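Local structure of TbpB (Actinobacillus pleuropneumoniae, 3HOL) at residues A111-V116 with V270-I275; N117-Y122 with E176-T181. The protein probably binds host transferrin at the bacterial surface, as the lipoprotein component of a receptor for iron acquisition. All blocks are in the same frame, centred on the assembly; numbering follows the deposited sequence.

Interaction 1 (A111-V116 with V270-I275)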
ATOM      1  N   ALA A 111      -4.478  -2.069   3.474  1.00  9.34           N
ATOM      2  CA  ALA A 111      -5.754  -1.471   3.949  1.00  8.90           C
ATOM      3  C   ALA A 111      -6.029  -0.094   3.372  1.00  9.00           C
ATOM      4  O   ALA A 111      -5.146   0.751   3.357  1.00  9.54           O
ATOM      5  CB  ALA A 111      -5.759  -1.393   5.514  1.00  8.55           C
ATOM      6  N   LYS A 112      -7.252   0.157   2.919  1.00  8.95           N
ATOM      7  CA  LYS A 112      -7.603   1.521   2.457  1.00  9.26           C
ATOM      8  C   LYS A 112      -8.529   2.228   3.444  1.00  8.91           C
ATOM      9  O   LYS A 112      -8.789   3.428   3.311  1.00 10.23           O
ATOM     10  CB  LYS A 112      -8.262   1.474   1.068  1.00  7.66           C
ATOM     11  CG  LYS A 112      -7.205   1.202  -0.067  1.00  8.69           C
ATOM     12  CD  LYS A 112      -7.781   1.486  -1.444  1.00 10.07           C
ATOM     13  CE  LYS A 112      -6.719   1.230  -2.541  1.00 12.55           C
ATOM     14  NZ  LYS A 112      -6.725  -0.198  -2.990  1.00 12.47           N
ATOM     15  N   GLU A 113      -9.030   1.466   4.407  1.00  9.75           N
ATOM     16  CA  GLU A 113      -9.756   2.019   5.545  1.00 10.41           C
ATOM     17  C   GLU A 113      -9.156   1.452   6.823  1.00 11.82           C
ATOM     18  O   GLU A 113      -8.683   0.300   6.845  1.00 11.50           O
ATOM     19  CB  GLU A 113     -11.247   1.671   5.468  1.00 11.51           C
ATOM     20  CG  GLU A 113     -11.922   2.101   4.173  1.00 14.04           C
ATOM     21  CD  GLU A 113     -13.474   1.959   4.191  1.00 24.73           C
ATOM     22  OE1 GLU A 113     -14.075   1.501   5.194  1.00 25.74           O
ATOM     23  OE2 GLU A 113     -14.096   2.327   3.190  1.00 28.43           O
ATOM     24  N   LEU A 114      -9.150   2.278   7.876  1.00 10.64           N
ATOM     25  CA  LEU A 114      -8.739   1.870   9.209  1.00 10.64           C
ATOM     26  C   LEU A 114      -9.899   2.036  10.218  1.00 10.81           C
ATOM     27  O   LEU A 114     -10.754   2.923  10.022  1.00  9.66           O
ATOM     28  CB  LEU A 114      -7.573   2.783   9.671  1.00 11.15           C
ATOM     29  CG  LEU A 114      -6.280   2.782   8.833  1.00 10.92           C
ATOM     30  CD1 LEU A 114      -5.261   3.674   9.551  1.00 10.18           C
ATOM     31  CD2 LEU A 114      -5.708   1.382   8.726  1.00 11.20           C
ATOM     32  N   PRO A 115      -9.899   1.220  11.298  1.00 10.53           N
ATOM     33  CA  PRO A 115     -10.836   1.427  12.406  1.00 11.27           C
ATOM     34  C   PRO A 115     -10.711   2.859  12.904  1.00 12.94           C
ATOM     35  O   PRO A 115      -9.614   3.451  12.875  1.00 12.69           O
ATOM     36  CB  PRO A 115     -10.395   0.402  13.442  1.00 11.45           C
ATOM     37  CG  PRO A 115      -9.753  -0.726  12.599  1.00  9.95           C
ATOM     38  CD  PRO A 115      -9.091  -0.011  11.466  1.00  8.84           C
ATOM     39  N   VAL A 116     -11.847   3.444  13.270  1.00 14.99           N
ATOM     40  CA  VAL A 116     -11.903   4.865  13.681  1.00 17.33           C
ATOM     41  C   VAL A 116     -11.336   5.072  15.078  1.00 17.88           C
ATOM     42  O   VAL A 116     -10.496   5.935  15.297  1.00 17.87           O
ATOM     43  CB  VAL A 116     -13.366   5.445  13.663  1.00 18.22           C
ATOM     44  CG1 VAL A 116     -13.318   6.948  13.895  1.00 18.17           C
ATOM     45  CG2 VAL A 116     -13.999   5.196  12.326  1.00 19.86           C
ATOM     46  N   VAL A 270     -16.564  -3.440  13.056  1.00 25.92           N
ATOM     47  CA  VAL A 270     -15.725  -2.319  13.422  1.00 22.87           C
ATOM     48  C   VAL A 270     -16.044  -1.136  12.501  1.00 21.65           C
ATOM     49  O   VAL A 270     -16.058  -1.315  11.281  1.00 22.06           O
ATOM     50  CB  VAL A 270     -14.228  -2.743  13.276  1.00 22.88           C
ATOM     51  CG1 VAL A 270     -13.316  -1.543  13.385  1.00 20.70           C
ATOM     52  CG2 VAL A 270     -13.879  -3.820  14.319  1.00 21.49           C
ATOM     53  N   ASP A 271     -16.295   0.043  13.076  1.00 19.91           N
ATOM     54  CA  ASP A 271     -16.529   1.284  12.322  1.00 20.06           C
ATOM     55  C   ASP A 271     -15.193   1.741  11.745  1.00 18.40           C
ATOM     56  O   ASP A 271     -14.182   1.751  12.460  1.00 17.75           O
ATOM     57  CB  ASP A 271     -16.970   2.438  13.234  1.00 21.32           C
ATOM     58  CG  ASP A 271     -18.262   2.166  14.018  1.00 25.47           C
ATOM     59  OD1 ASP A 271     -19.148   1.418  13.542  1.00 25.37           O
ATOM     60  OD2 ASP A 271     -18.383   2.766  15.116  1.00 26.76           O
ATOM     61  N   THR A 272     -15.176   2.127  10.477  1.00 17.04           N
ATOM     62  CA  THR A 272     -13.907   2.469   9.823  1.00 15.93           C
ATOM     63  C   THR A 272     -13.991   3.827   9.164  1.00 16.22           C
ATOM     64  O   THR A 272     -15.109   4.337   8.936  1.00 15.87           O
ATOM     65  CB  THR A 272     -13.464   1.379   8.809  1.00 16.30           C
ATOM     66  OG1 THR A 272     -14.459   1.269   7.791  1.00 17.91           O
ATOM     67  CG2 THR A 272     -13.339   0.012   9.473  1.00 13.53           C
ATOM     68  N   VAL A 273     -12.820   4.449   8.916  1.00 14.54           N
ATOM     69  CA  VAL A 273     -12.720   5.644   8.078  1.00 14.09           C
ATOM     70  C   VAL A 273     -11.731   5.397   6.922  1.00 13.82           C
ATOM     71  O   VAL A 273     -10.734   4.689   7.094  1.00 12.16           O
ATOM     72  CB  VAL A 273     -12.192   6.899   8.856  1.00 14.14           C
ATOM     73  CG1 VAL A 273     -13.303   7.550   9.640  1.00 14.95           C
ATOM     74  CG2 VAL A 273     -10.974   6.576   9.775  1.00 14.34           C
ATOM     75  N   ARG A 274     -11.976   6.026   5.772  1.00 12.90           N
ATOM     76  CA  ARG A 274     -11.075   5.863   4.623  1.00 13.65           C
ATOM     77  C   ARG A 274      -9.756   6.611   4.855  1.00 13.60           C
ATOM     78  O   ARG A 274      -9.747   7.751   5.375  1.00 13.85           O
ATOM     79  CB  ARG A 274     -11.734   6.421   3.378  1.00 14.27           C
ATOM     80  CG  ARG A 274     -11.142   5.994   2.043  1.00 17.32           C
ATOM     81  CD  ARG A 274     -12.124   5.090   1.323  1.00 20.36           C
ATOM     82  NE  ARG A 274     -11.438   4.579   0.139  1.00 25.64           N
ATOM     83  CZ  ARG A 274     -11.592   3.362  -0.329  1.00 20.57           C
ATOM     84  NH1 ARG A 274     -12.430   2.545   0.281  1.00 20.94           N
ATOM     85  NH2 ARG A 274     -10.926   2.989  -1.405  1.00 19.25           N
ATOM     86  N   ILE A 275      -8.652   5.992   4.440  1.00 11.88           N
ATOM     87  CA  ILE A 275      -7.351   6.680   4.429  1.00 11.25           C
ATOM     88  C   ILE A 275      -6.808   6.845   3.016  1.00 10.79           C
ATOM     89  O   ILE A 275      -6.014   7.758   2.761  1.00 10.36           O
ATOM     90  CB  ILE A 275      -6.282   5.969   5.265  1.00 11.41           C
ATOM     91  CG1 ILE A 275      -6.176   4.458   4.914  1.00 10.40           C
ATOM     92  CG2 ILE A 275      -6.561   6.190   6.746  1.00 12.28           C
ATOM     93  CD1 ILE A 275      -4.801   3.794   5.407  1.00  8.22           C
TER
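Glu113 holds its carboxylate between Thr272 and Arg274, one oxygen for each. The Glu113 side chain crosses that of Thr272 at about a right angle, and Thr272 OG1 donates to Glu113 OE1 nearly along the acid's C-O axis, at 2.6 Å. The threonine torsion, chi1 61°, sets OG1 between its own backbone N and carbonyl carbon, where it faces the acid. Toward Arg274 the fit is poorer. Carboxylate and guanidinium planes stand 82° apart, and the salt bridge from Arg274 NH1 to Glu113 OE2 is weak at 3.4 Å; Asp277 takes the arginine NE. Lys112 runs alongside Arg274, its CB over one guanidinium face, offset toward the rim, and carries its amine on to Glu290. Beneath these groups, strand 113-115 pairs antiparallel with the start of strand 272-282, and so joins the antiparallel sheet of the C-lobe handle domain. Leu114 and Val273 form its hydrogen-bonded pair, with Val273 N 2.8 Å from Leu114 O. On the face of the sheet that Leu114 occupies, its CG lies 3.9 Å from CD1 of Ile275. Farther along, Val116 CG2 packs against Val273 CG1 at 3.6 Å, while Val270 CG1 touches Pro115 CB.

Interaction 2 (N117-Y122 with E176-T181)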
ATOM      1  N   ASN A 117     -11.786   4.290  16.033  1.00 20.01           N
ATOM      2  CA  ASN A 117     -11.320   4.537  17.382  1.00 22.25           C
ATOM      3  C   ASN A 117     -11.268   3.325  18.297  1.00 22.93           C
ATOM      4  O   ASN A 117     -10.824   3.466  19.430  1.00 24.46           O
ATOM      5  CB  ASN A 117     -12.139   5.669  18.022  1.00 23.41           C
ATOM      6  CG  ASN A 117     -13.620   5.342  18.121  1.00 27.22           C
ATOM      7  OD1 ASN A 117     -14.326   5.842  19.007  1.00 32.68           O
ATOM      8  ND2 ASN A 117     -14.109   4.514  17.209  1.00 33.48           N
ATOM      9  N   GLN A 118     -11.685   2.145  17.817  1.00 21.88           N
ATOM     10  CA  GLN A 118     -11.749   0.940  18.681  1.00 22.22           C
ATOM     11  C   GLN A 118     -10.328   0.494  19.009  1.00 20.44           C
ATOM     12  O   GLN A 118      -9.482   0.506  18.110  1.00 21.34           O
ATOM     13  CB  GLN A 118     -12.488  -0.210  17.974  1.00 22.13           C
ATOM     14  CG  GLN A 118     -12.934  -1.350  18.890  1.00 25.25           C
ATOM     15  CD  GLN A 118     -13.908  -2.334  18.210  1.00 25.64           C
ATOM     16  OE1 GLN A 118     -14.762  -1.957  17.398  1.00 27.07           O
ATOM     17  NE2 GLN A 118     -13.781  -3.589  18.559  1.00 28.44           N
ATOM     18  N   LEU A 119     -10.052   0.140  20.267  1.00 16.56           N
ATOM     19  CA  LEU A 119      -8.699  -0.335  20.665  1.00 15.32           C
ATOM     20  C   LEU A 119      -8.652  -1.820  20.325  1.00 14.62           C
ATOM     21  O   LEU A 119      -9.418  -2.599  20.878  1.00 14.57           O
ATOM     22  CB  LEU A 119      -8.458  -0.068  22.158  1.00 14.14           C
ATOM     23  CG  LEU A 119      -7.173  -0.491  22.877  1.00 14.07           C
ATOM     24  CD1 LEU A 119      -5.932   0.203  22.297  1.00 15.61           C
ATOM     25  CD2 LEU A 119      -7.361  -0.114  24.358  1.00 12.75           C
ATOM     26  N   LEU A 120      -7.828  -2.199  19.352  1.00 13.30           N
ATOM     27  CA  LEU A 120      -7.891  -3.558  18.814  1.00 11.61           C
ATOM     28  C   LEU A 120      -6.620  -4.379  19.048  1.00 10.66           C
ATOM     29  O   LEU A 120      -5.502  -3.887  18.865  1.00  9.81           O
ATOM     30  CB  LEU A 120      -8.251  -3.526  17.319  1.00 10.97           C
ATOM     31  CG  LEU A 120      -9.717  -3.209  16.954  1.00 10.95           C
ATOM     32  CD1 LEU A 120      -9.757  -2.809  15.486  1.00 12.96           C
ATOM     33  CD2 LEU A 120     -10.634  -4.387  17.229  1.00 12.06           C
ATOM     34  N   THR A 121      -6.810  -5.617  19.475  1.00  9.39           N
ATOM     35  CA  THR A 121      -5.673  -6.534  19.758  1.00 10.62           C
ATOM     36  C   THR A 121      -5.519  -7.470  18.583  1.00  9.96           C
ATOM     37  O   THR A 121      -6.467  -8.138  18.237  1.00  9.13           O
ATOM     38  CB  THR A 121      -5.948  -7.337  21.056  1.00 10.99           C
ATOM     39  OG1 THR A 121      -5.877  -6.419  22.132  1.00 15.56           O
ATOM     40  CG2 THR A 121      -4.904  -8.430  21.285  1.00 12.49           C
ATOM     41  N   TYR A 122      -4.337  -7.486  17.948  1.00  9.20           N
ATOM     42  CA  TYR A 122      -4.055  -8.467  16.893  1.00  7.81           C
ATOM     43  C   TYR A 122      -3.211  -9.566  17.553  1.00  8.62           C
ATOM     44  O   TYR A 122      -2.193  -9.269  18.215  1.00  9.53           O
ATOM     45  CB  TYR A 122      -3.234  -7.812  15.798  1.00  6.69           C
ATOM     46  CG  TYR A 122      -3.970  -6.780  15.001  1.00  7.58           C
ATOM     47  CD1 TYR A 122      -4.369  -7.055  13.694  1.00  4.10           C
ATOM     48  CD2 TYR A 122      -4.269  -5.516  15.547  1.00  8.57           C
ATOM     49  CE1 TYR A 122      -5.051  -6.063  12.908  1.00  9.75           C
ATOM     50  CE2 TYR A 122      -4.967  -4.530  14.783  1.00  9.75           C
ATOM     51  CZ  TYR A 122      -5.337  -4.823  13.473  1.00  9.38           C
ATOM     52  OH  TYR A 122      -5.984  -3.888  12.726  1.00 10.54           O
ATOM     53  N   GLU A 176      -1.353  -4.365  20.403  1.00  8.98           N
ATOM     54  CA  GLU A 176      -2.550  -3.580  20.701  1.00  9.23           C
ATOM     55  C   GLU A 176      -2.472  -2.289  19.929  1.00  7.87           C
ATOM     56  O   GLU A 176      -1.530  -1.530  20.084  1.00  8.69           O
ATOM     57  CB  GLU A 176      -2.642  -3.301  22.217  1.00 10.14           C
ATOM     58  CG  GLU A 176      -3.812  -2.426  22.583  1.00 12.32           C
ATOM     59  CD  GLU A 176      -3.717  -1.925  24.038  1.00 16.68           C
ATOM     60  OE1 GLU A 176      -4.142  -2.688  24.912  1.00 17.74           O
ATOM     61  OE2 GLU A 176      -3.189  -0.808  24.300  1.00 14.61           O
ATOM     62  N   VAL A 177      -3.464  -2.034  19.081  1.00  8.83           N
ATOM     63  CA  VAL A 177      -3.432  -0.847  18.227  1.00  8.10           C
ATOM     64  C   VAL A 177      -4.520   0.132  18.689  1.00  9.49           C
ATOM     65  O   VAL A 177      -5.713  -0.207  18.728  1.00  9.78           O
ATOM     66  CB  VAL A 177      -3.596  -1.175  16.717  1.00  7.45           C
ATOM     67  CG1 VAL A 177      -3.540   0.132  15.856  1.00  6.98           C
ATOM     68  CG2 VAL A 177      -2.468  -2.167  16.268  1.00  6.79           C
ATOM     69  N   ASP A 178      -4.082   1.351  19.005  1.00  8.88           N
ATOM     70  CA  ASP A 178      -5.014   2.441  19.287  1.00  9.76           C
ATOM     71  C   ASP A 178      -5.109   3.275  18.024  1.00 10.03           C
ATOM     72  O   ASP A 178      -4.212   4.072  17.735  1.00  9.97           O
ATOM     73  CB  ASP A 178      -4.529   3.272  20.485  1.00  8.77           C
ATOM     74  CG  ASP A 178      -5.579   4.334  20.946  1.00 11.40           C
ATOM     75  OD1 ASP A 178      -6.444   4.742  20.149  1.00 12.83           O
ATOM     76  OD2 ASP A 178      -5.515   4.754  22.123  1.00 13.55           O
ATOM     77  N   PHE A 179      -6.163   3.052  17.230  1.00  8.81           N
ATOM     78  CA  PHE A 179      -6.276   3.768  15.968  1.00  9.64           C
ATOM     79  C   PHE A 179      -6.540   5.278  16.158  1.00 10.58           C
ATOM     80  O   PHE A 179      -6.210   6.097  15.277  1.00  9.38           O
ATOM     81  CB  PHE A 179      -7.324   3.094  15.050  1.00  9.44           C
ATOM     82  CG  PHE A 179      -6.828   1.767  14.451  1.00  9.88           C
ATOM     83  CD1 PHE A 179      -7.142   0.540  15.059  1.00  8.87           C
ATOM     84  CD2 PHE A 179      -6.018   1.761  13.315  1.00  6.21           C
ATOM     85  CE1 PHE A 179      -6.666  -0.701  14.498  1.00  8.99           C
ATOM     86  CE2 PHE A 179      -5.536   0.560  12.747  1.00  7.89           C
ATOM     87  CZ  PHE A 179      -5.833  -0.676  13.354  1.00  8.45           C
ATOM     88  N   ALA A 180      -7.093   5.631  17.323  1.00 10.40           N
ATOM     89  CA  ALA A 180      -7.351   7.039  17.627  1.00 11.84           C
ATOM     90  C   ALA A 180      -6.058   7.809  17.755  1.00 12.38           C
ATOM     91  O   ALA A 180      -6.001   8.959  17.312  1.00 13.10           O
ATOM     92  CB  ALA A 180      -8.244   7.213  18.919  1.00 12.30           C
ATOM     93  N   THR A 181      -5.021   7.194  18.327  1.00 10.78           N
ATOM     94  CA  THR A 181      -3.739   7.860  18.464  1.00 11.56           C
ATOM     95  C   THR A 181      -2.669   7.453  17.407  1.00 11.08           C
ATOM     96  O   THR A 181      -1.577   8.023  17.391  1.00 10.82           O
ATOM     97  CB  THR A 181      -3.171   7.624  19.836  1.00 12.10           C
ATOM     98  OG1 THR A 181      -3.051   6.218  20.052  1.00 12.30           O
ATOM     99  CG2 THR A 181      -4.119   8.186  20.904  1.00 12.30           C
TER
HETATM  100  O   HOH W   1      -8.864   4.559  21.118  1.00 19.14           O
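Phe179 and Tyr122 reach toward each other tip to tip across the two segments. The phenylalanine side chain starts against strand 113-115, its CB 3.2 Å from Pro115 O. With CG anti to its own carbonyl carbon (chi1 -73°), the ring swings back over Val177, whose CG1 sits above the ring centre. CD2 packs on Leu114 CB. On the other rim, CD1 has Gln118 O in the ring plane at 3.8 Å. CE1 comes next, 3.9 Å from Leu120 CD1. At the tip, CZ meets Tyr122 OH edge-on at 3.3 Å, and that hydroxyl is hydrogen-bonded to Ala243 O, which helps to fix where the two rings meet. Val177 also reaches the tyrosine, with Tyr122 CE2 3.7 Å from Val177 CG2. Leu120 and Val177 are a hydrogen-bonded antiparallel pair, so their side chains share this buried face with the two rings; Val177 N donates to Leu120 O at 2.8 Å. The face with Leu119 and Glu176 is more open to solvent: there Leu119 CD1 lies 3.4 Å from Glu176 CG, the methyl running along the end of the glutamate, against CG and the carboxylate alike. Near the strand ends a water donates to both Asn117 O and Asp178 OD1, the latter at 2.6 Å. Residues from strands 193-203 and 257-265 adjoin the same buried face, as expected for side chains pointing into the closed, antiparallel beta barrel of the TbpB N-lobe, here near one end of two neighbouring barrel strands.

How the interactions relate
After an N-terminal region that includes a five-stranded antiparallel sheet, the chain forms strand 113-115 and passes into strand 119-133, so the first segments of the two interactions are consecutive. Interaction 2 closes the shorter loop, of 53 residues, when the chain returns at 176-181. The rest of the N-lobe barrel is built before interaction 1 closes the wider loop at 270-275; the loop of interaction 2 lies wholly within that of interaction 1, and the two do not cross. Interaction 2 joins neighbouring barrel strands, whereas interaction 1 adds 113-115 to the C-lobe handle sheet. The two meet where Pro115 packs on Leu120 and Val270 on Gln118, bringing the barrel end against that handle.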